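Local coordinates for ThiJ/PfpI family protein (Pseudomonas syringae pv. tomato, PDB 3EWN) that is of unknown function but belongs to the DJ-1/PfpI family, which shares its fold with the class I glutamine amidotransferase domains, at residues Phe89-Gly93 and Val123-Ile129; Glu160-Val164 and Thr176-Phe181. One frame throughout, in Å; residues are numbered along the deposited sequence.

Contact 1. Residues Phe89-Gly93 and Val123-Ile129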
ATOM      1  N   PHE A  89      -2.210   6.951  14.768  1.00  5.17           N
ATOM      2  CA  PHE A  89      -1.239   6.798  13.687  1.00  6.16           C
ATOM      3  C   PHE A  89      -1.210   7.968  12.717  1.00  6.08           C
ATOM      4  O   PHE A  89      -2.250   8.526  12.383  1.00  6.59           O
ATOM      5  CB  PHE A  89      -1.566   5.519  12.904  1.00  5.88           C
ATOM      6  CG  PHE A  89      -0.819   5.387  11.603  1.00  6.43           C
ATOM      7  CD1 PHE A  89       0.412   4.739  11.551  1.00  7.38           C
ATOM      8  CD2 PHE A  89      -1.348   5.914  10.429  1.00  7.27           C
ATOM      9  CE1 PHE A  89       1.104   4.615  10.346  1.00  7.41           C
ATOM     10  CE2 PHE A  89      -0.664   5.797   9.219  1.00  7.37           C
ATOM     11  CZ  PHE A  89       0.564   5.146   9.178  1.00  9.19           C
ATOM     12  N   ALA A  90      -0.010   8.317  12.249  1.00  5.89           N
ATOM     13  CA  ALA A  90       0.137   9.397  11.277  1.00  5.87           C
ATOM     14  C   ALA A  90       1.033   8.975  10.120  1.00  6.21           C
ATOM     15  O   ALA A  90       2.142   8.478  10.333  1.00  6.72           O
ATOM     16  CB  ALA A  90       0.716  10.639  11.939  1.00  6.71           C
ATOM     17  N   PRO A  91       0.551   9.147   8.876  1.00  5.90           N
ATOM     18  CA  PRO A  91       1.321   8.791   7.681  1.00  6.32           C
ATOM     19  C   PRO A  91       2.187   9.976   7.271  1.00  6.64           C
ATOM     20  O   PRO A  91       2.039  11.079   7.813  1.00  6.78           O
ATOM     21  CB  PRO A  91       0.238   8.493   6.652  1.00  7.47           C
ATOM     22  CG  PRO A  91      -0.803   9.527   6.989  1.00  6.53           C
ATOM     23  CD  PRO A  91      -0.848   9.453   8.520  1.00  6.30           C
ATOM     24  N   GLY A  92       3.070   9.744   6.303  1.00  5.65           N
ATOM     25  CA  GLY A  92       3.956  10.790   5.823  1.00  6.67           C
ATOM     26  C   GLY A  92       3.580  11.432   4.494  1.00  7.23           C
ATOM     27  O   GLY A  92       2.443  11.342   4.031  1.00  8.59           O
ATOM     28  N   GLY A  93       4.575  12.065   3.882  1.00  7.24           N
ATOM     29  CA  GLY A  93       4.409  12.772   2.625  1.00  7.77           C
ATOM     30  C   GLY A  93       5.447  13.881   2.643  1.00  8.23           C
ATOM     31  O   GLY A  93       6.438  13.769   3.364  1.00  9.23           O
ATOM     32  N   VAL A 123       4.532   6.429  10.316  1.00  7.07           N
ATOM     33  CA  VAL A 123       5.376   5.827   9.299  1.00  6.60           C
ATOM     34  C   VAL A 123       5.928   6.964   8.445  1.00  6.71           C
ATOM     35  O   VAL A 123       5.253   7.971   8.231  1.00  7.40           O
ATOM     36  CB  VAL A 123       4.565   4.845   8.406  1.00  7.97           C
ATOM     37  CG1 VAL A 123       5.328   4.531   7.121  1.00  9.13           C
ATOM     38  CG2 VAL A 123       4.294   3.565   9.174  1.00  7.55           C
ATOM     39  N   CYS A 124       7.170   6.827   7.997  1.00  6.34           N
ATOM     40  CA  CYS A 124       7.763   7.836   7.130  1.00  6.83           C
ATOM     41  C   CYS A 124       7.814   9.212   7.802  1.00  7.46           C
ATOM     42  O   CYS A 124       8.033   9.308   9.008  1.00  7.79           O
ATOM     43  CB  CYS A 124       6.953   7.896   5.830  1.00  8.75           C
ATOM     44  SG  CYS A 124       7.792   8.631   4.417  1.00 12.38           S
ATOM     45  N   SER A 125       7.592  10.280   7.036  1.00  6.41           N
ATOM     46  CA  SER A 125       7.649  11.624   7.609  1.00  6.88           C
ATOM     47  C   SER A 125       6.520  11.902   8.595  1.00  6.97           C
ATOM     48  O   SER A 125       6.417  13.000   9.138  1.00  7.27           O
ATOM     49  CB  SER A 125       7.646  12.686   6.504  1.00  7.39           C
ATOM     50  OG  SER A 125       6.491  12.582   5.695  1.00  7.92           O
ATOM     51  N   GLY A 126       5.668  10.909   8.824  1.00  6.59           N
ATOM     52  CA  GLY A 126       4.588  11.089   9.772  1.00  6.95           C
ATOM     53  C   GLY A 126       5.141  11.384  11.159  1.00  6.32           C
ATOM     54  O   GLY A 126       4.460  11.969  11.996  1.00  5.18           O
ATOM     55  N   SER A 127       6.382  10.981  11.414  1.00  5.91           N
ATOM     56  CA  SER A 127       6.967  11.236  12.722  1.00  6.04           C
ATOM     57  C   SER A 127       7.238  12.728  12.950  1.00  7.63           C
ATOM     58  O   SER A 127       7.500  13.144  14.074  1.00  7.55           O
ATOM     59  CB  SER A 127       8.245  10.406  12.920  1.00  7.09           C
ATOM     60  OG  SER A 127       9.049  10.375  11.755  1.00  7.13           O
ATOM     61  N   LEU A 128       7.177  13.532  11.890  1.00  7.49           N
ATOM     62  CA  LEU A 128       7.375  14.974  12.048  1.00  7.41           C
ATOM     63  C   LEU A 128       6.106  15.515  12.706  1.00  7.06           C
ATOM     64  O   LEU A 128       6.151  16.463  13.486  1.00  6.99           O
ATOM     65  CB  LEU A 128       7.575  15.668  10.695  1.00  5.96           C
ATOM     66  CG  LEU A 128       8.812  15.354   9.847  1.00  6.53           C
ATOM     67  CD1 LEU A 128       8.754  16.192   8.570  1.00  6.84           C
ATOM     68  CD2 LEU A 128      10.097  15.644  10.614  1.00  8.75           C
ATOM     69  N   ILE A 129       4.972  14.902  12.380  1.00  6.08           N
ATOM     70  CA  ILE A 129       3.700  15.317  12.948  1.00  6.42           C
ATOM     71  C   ILE A 129       3.672  14.943  14.430  1.00  6.84           C
ATOM     72  O   ILE A 129       3.249  15.746  15.261  1.00  7.09           O
ATOM     73  CB  ILE A 129       2.511  14.655  12.203  1.00  4.51           C
ATOM     74  CG1 ILE A 129       2.453  15.171  10.761  1.00  5.11           C
ATOM     75  CG2 ILE A 129       1.199  14.946  12.937  1.00  6.13           C
ATOM     76  CD1 ILE A 129       1.438  14.440   9.871  1.00  7.17           C
TER

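Contact 2. Residues Glu160-Val164 and Thr176-Phe181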
ATOM      1  N   GLU A 160      18.396   5.331  13.369  1.00 11.34           N
ATOM      2  CA  GLU A 160      18.370   4.737  12.037  1.00 13.14           C
ATOM      3  C   GLU A 160      18.069   3.244  12.058  1.00 12.73           C
ATOM      4  O   GLU A 160      18.971   2.415  12.149  1.00 13.75           O
ATOM      5  CB  GLU A 160      19.690   4.973  11.292  1.00 16.85           C
ATOM      6  CG  GLU A 160      19.536   4.861   9.771  1.00 20.23           C
ATOM      7  CD  GLU A 160      20.851   4.923   9.010  1.00 24.23           C
ATOM      8  OE1 GLU A 160      21.807   5.563   9.497  1.00 22.77           O
ATOM      9  OE2 GLU A 160      20.919   4.343   7.904  1.00 25.54           O
ATOM     10  N   ALA A 161      16.782   2.922  11.982  1.00 11.73           N
ATOM     11  CA  ALA A 161      16.292   1.552  11.950  1.00 11.08           C
ATOM     12  C   ALA A 161      14.984   1.620  11.167  1.00 10.93           C
ATOM     13  O   ALA A 161      14.334   2.665  11.140  1.00 10.84           O
ATOM     14  CB  ALA A 161      16.040   1.034  13.358  1.00 12.08           C
ATOM     15  N   ARG A 162      14.601   0.521  10.528  1.00 10.08           N
ATOM     16  CA  ARG A 162      13.374   0.500   9.737  1.00 10.30           C
ATOM     17  C   ARG A 162      12.137   0.633  10.620  1.00  9.01           C
ATOM     18  O   ARG A 162      11.141   1.249  10.233  1.00  8.32           O
ATOM     19  CB  ARG A 162      13.304  -0.790   8.923  1.00  9.54           C
ATOM     20  CG  ARG A 162      12.271  -0.757   7.808  1.00  9.84           C
ATOM     21  CD  ARG A 162      12.478  -1.930   6.874  1.00 10.07           C
ATOM     22  NE  ARG A 162      11.518  -1.977   5.776  1.00  8.27           N
ATOM     23  CZ  ARG A 162      11.493  -1.125   4.754  1.00  8.22           C
ATOM     24  NH1 ARG A 162      12.370  -0.132   4.677  1.00  6.83           N
ATOM     25  NH2 ARG A 162      10.613  -1.297   3.778  1.00  6.86           N
ATOM     26  N   VAL A 163      12.207   0.037  11.806  1.00  7.82           N
ATOM     27  CA  VAL A 163      11.119   0.098  12.773  1.00  8.66           C
ATOM     28  C   VAL A 163      11.749   0.352  14.133  1.00  8.81           C
ATOM     29  O   VAL A 163      12.651  -0.371  14.546  1.00 10.43           O
ATOM     30  CB  VAL A 163      10.317  -1.222  12.833  1.00  8.63           C
ATOM     31  CG1 VAL A 163       9.235  -1.121  13.901  1.00 10.58           C
ATOM     32  CG2 VAL A 163       9.696  -1.518  11.475  1.00 10.42           C
ATOM     33  N   VAL A 164      11.275   1.384  14.823  1.00  8.41           N
ATOM     34  CA  VAL A 164      11.818   1.732  16.130  1.00  8.26           C
ATOM     35  C   VAL A 164      10.742   1.764  17.201  1.00  8.69           C
ATOM     36  O   VAL A 164       9.693   2.384  17.020  1.00  7.87           O
ATOM     37  CB  VAL A 164      12.493   3.130  16.096  1.00  7.40           C
ATOM     38  CG1 VAL A 164      12.987   3.510  17.491  1.00  9.52           C
ATOM     39  CG2 VAL A 164      13.641   3.132  15.106  1.00  8.81           C
ATOM     40  N   THR A 176       7.477   2.245   2.280  1.00  7.46           N
ATOM     41  CA  THR A 176       7.233   0.809   2.393  1.00  7.40           C
ATOM     42  C   THR A 176       7.513   0.187   3.754  1.00  8.16           C
ATOM     43  O   THR A 176       7.046  -0.917   4.039  1.00  8.55           O
ATOM     44  CB  THR A 176       8.007   0.028   1.311  1.00  8.50           C
ATOM     45  OG1 THR A 176       9.410   0.261   1.458  1.00  9.04           O
ATOM     46  CG2 THR A 176       7.567   0.477  -0.079  1.00  8.75           C
ATOM     47  N   ALA A 177       8.265   0.885   4.600  1.00  7.22           N
ATOM     48  CA  ALA A 177       8.558   0.377   5.938  1.00  7.98           C
ATOM     49  C   ALA A 177       7.255   0.155   6.714  1.00  7.18           C
ATOM     50  O   ALA A 177       7.215  -0.598   7.690  1.00  6.98           O
ATOM     51  CB  ALA A 177       9.452   1.367   6.687  1.00  7.60           C
ATOM     52  N   GLY A 178       6.192   0.820   6.276  1.00  7.32           N
ATOM     53  CA  GLY A 178       4.904   0.690   6.939  1.00  6.62           C
ATOM     54  C   GLY A 178       4.409  -0.740   7.045  1.00  8.03           C
ATOM     55  O   GLY A 178       3.690  -1.085   7.982  1.00  7.70           O
ATOM     56  N   LEU A 179       4.778  -1.576   6.080  1.00  7.19           N
ATOM     57  CA  LEU A 179       4.362  -2.975   6.108  1.00  7.01           C
ATOM     58  C   LEU A 179       5.020  -3.733   7.256  1.00  7.07           C
ATOM     59  O   LEU A 179       4.372  -4.528   7.938  1.00  7.44           O
ATOM     60  CB  LEU A 179       4.708  -3.654   4.787  1.00  6.45           C
ATOM     61  CG  LEU A 179       3.836  -3.273   3.596  1.00  7.14           C
ATOM     62  CD1 LEU A 179       4.448  -3.826   2.314  1.00  8.39           C
ATOM     63  CD2 LEU A 179       2.425  -3.818   3.807  1.00  8.58           C
ATOM     64  N   ASP A 180       6.310  -3.492   7.468  1.00  7.82           N
ATOM     65  CA  ASP A 180       7.019  -4.167   8.549  1.00  6.45           C
ATOM     66  C   ASP A 180       6.526  -3.639   9.889  1.00  9.00           C
ATOM     67  O   ASP A 180       6.376  -4.386  10.857  1.00  7.58           O
ATOM     68  CB  ASP A 180       8.529  -3.975   8.384  1.00  7.70           C
ATOM     69  CG  ASP A 180       9.054  -4.662   7.136  1.00  7.93           C
ATOM     70  OD1 ASP A 180       8.515  -5.735   6.803  1.00  7.34           O
ATOM     71  OD2 ASP A 180       9.990  -4.146   6.493  1.00  7.42           O
ATOM     72  N   PHE A 181       6.266  -2.342   9.929  1.00  8.47           N
ATOM     73  CA  PHE A 181       5.738  -1.705  11.121  1.00  8.88           C
ATOM     74  C   PHE A 181       4.376  -2.340  11.425  1.00  9.07           C
ATOM     75  O   PHE A 181       4.088  -2.720  12.564  1.00  8.53           O
ATOM     76  CB  PHE A 181       5.572  -0.208  10.850  1.00  8.32           C
ATOM     77  CG  PHE A 181       4.530   0.454  11.702  1.00  9.30           C
ATOM     78  CD1 PHE A 181       4.792   0.772  13.026  1.00 10.09           C
ATOM     79  CD2 PHE A 181       3.277   0.739  11.177  1.00  9.15           C
ATOM     80  CE1 PHE A 181       3.813   1.369  13.822  1.00 10.19           C
ATOM     81  CE2 PHE A 181       2.293   1.334  11.960  1.00  9.11           C
ATOM     82  CZ  PHE A 181       2.561   1.649  13.285  1.00  8.81           C
TER
HETATM   83  O   HOH W   1       8.532  -3.193   3.290  1.00 10.06           O

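Contact 1. Residues Phe89-Gly93 and Val123-Ile129
G92 and G126 bring the two segments together, their CA atoms 4.0 Å apart. With no side chain on either residue, backbone rests on backbone, and P91 O lies 3.2 Å from G126 CA. The S125 hydroxyl lies over the bare G92 CA, its OG 3.1 Å from that carbon. This is the tight part of a fully buried contact. On one flank, V123 N donates to A90 O (3.1 Å), which continues the parallel pairing of strands 87-90 and 119-123 to their ends. Beside this bond V123 CG2 meets F89 CE1 at 3.6 Å, lying at the edge of the ring and in its plane. The far flank is looser: the CD1 tip of I129, from the first turn of helix 126-132, comes no closer than 4.0 Å to P91 O.

Polar contacts replace packing towards G93. The S125 hydroxyl, set between its backbone N and carbonyl carbon (chi1 59°), donates to G93 O over 2.6 Å, approaching 27° off the carbonyl plane. The same G93 O also hydrogen-bonds a glycerol, probably from the crystallisation liquor, and the C124 side chain lies about 4 Å from a bound glycerol.

The strand, the type II' turn from V123 to G126 and the helix that follows have the form of a nucleophile elbow, with C124 at positive phi (60°) on its corner, where relatives in this family carry their reactive cysteine. The chemistry divides accordingly: main-chain and apolar contacts fix the base of the elbow, whereas the S125-G93 bond joins the turn to the G93 loop, beside what is probably a pocket, consistent with a preformed site around C124.

Contact 2. Residues Glu160-Val164 and Thr176-Phe181
R162 spreads its guanidinium over the start of helix 177-189, with NE held by D180 and NH2 by T176. NE donates a hydrogen bond to D180 OD2 at 2.7 Å in a salt bridge; the oxygen lies in the guanidinium plane and is met nearly along its own C-O axis, although the carboxylate is turned 63° from that plane. NH2 donates to T176 OG1 (3.0 Å), again near the plane, and also to a water that passes a hydrogen bond on to T176 O. A177 covers one face, its CA 3.4 Å above the plane and displaced toward the rim, while its methyl touches R162 CG at 3.7 Å. An arginine chain fully extended from CG to NE carries the flat group along this turn of helix.

Next along the chain, V163 CG2, anti to the carbonyl carbon, packs against F181 N at 3.9 Å and D180 CB at 4.1 Å. V163 opens strand 163-166, the edge strand of the mixed sheet within this chain. That strand pairs antiparallel with 169-172, from which the chain runs into helix 177-189, so the helix packs back over the start of the 163-166/169-172 beta hairpin that precedes it.

Further out, Y204 hydrogen-bonds D180 OD1, leaving OD2 to R162 and to the backbone N of D207 of the second subunit. S202 O of that subunit takes a hydrogen bond from T176 OG1, and E203 O, also of the second subunit, receives one from R162 NH1.

Contact 1 lies deep in the core, among central strands of the sheet, and contact 2 at its edge, where the second subunit of the assembly reaches R162, T176 and D180. Their chemistry follows: close main-chain packing with few polar side-chain bonds in 89-93 and 123-129, and in 160-164 and 176-181 an ion pair within the chain whose partners also hydrogen-bond the second subunit. In each, a helix start meets a strand segment of the same mixed sheet. The two join directly where F181, on the inner side of helix 177-189, packs its ring against V123 CG2 (CD2 to CG2 3.6 Å) and beside F89.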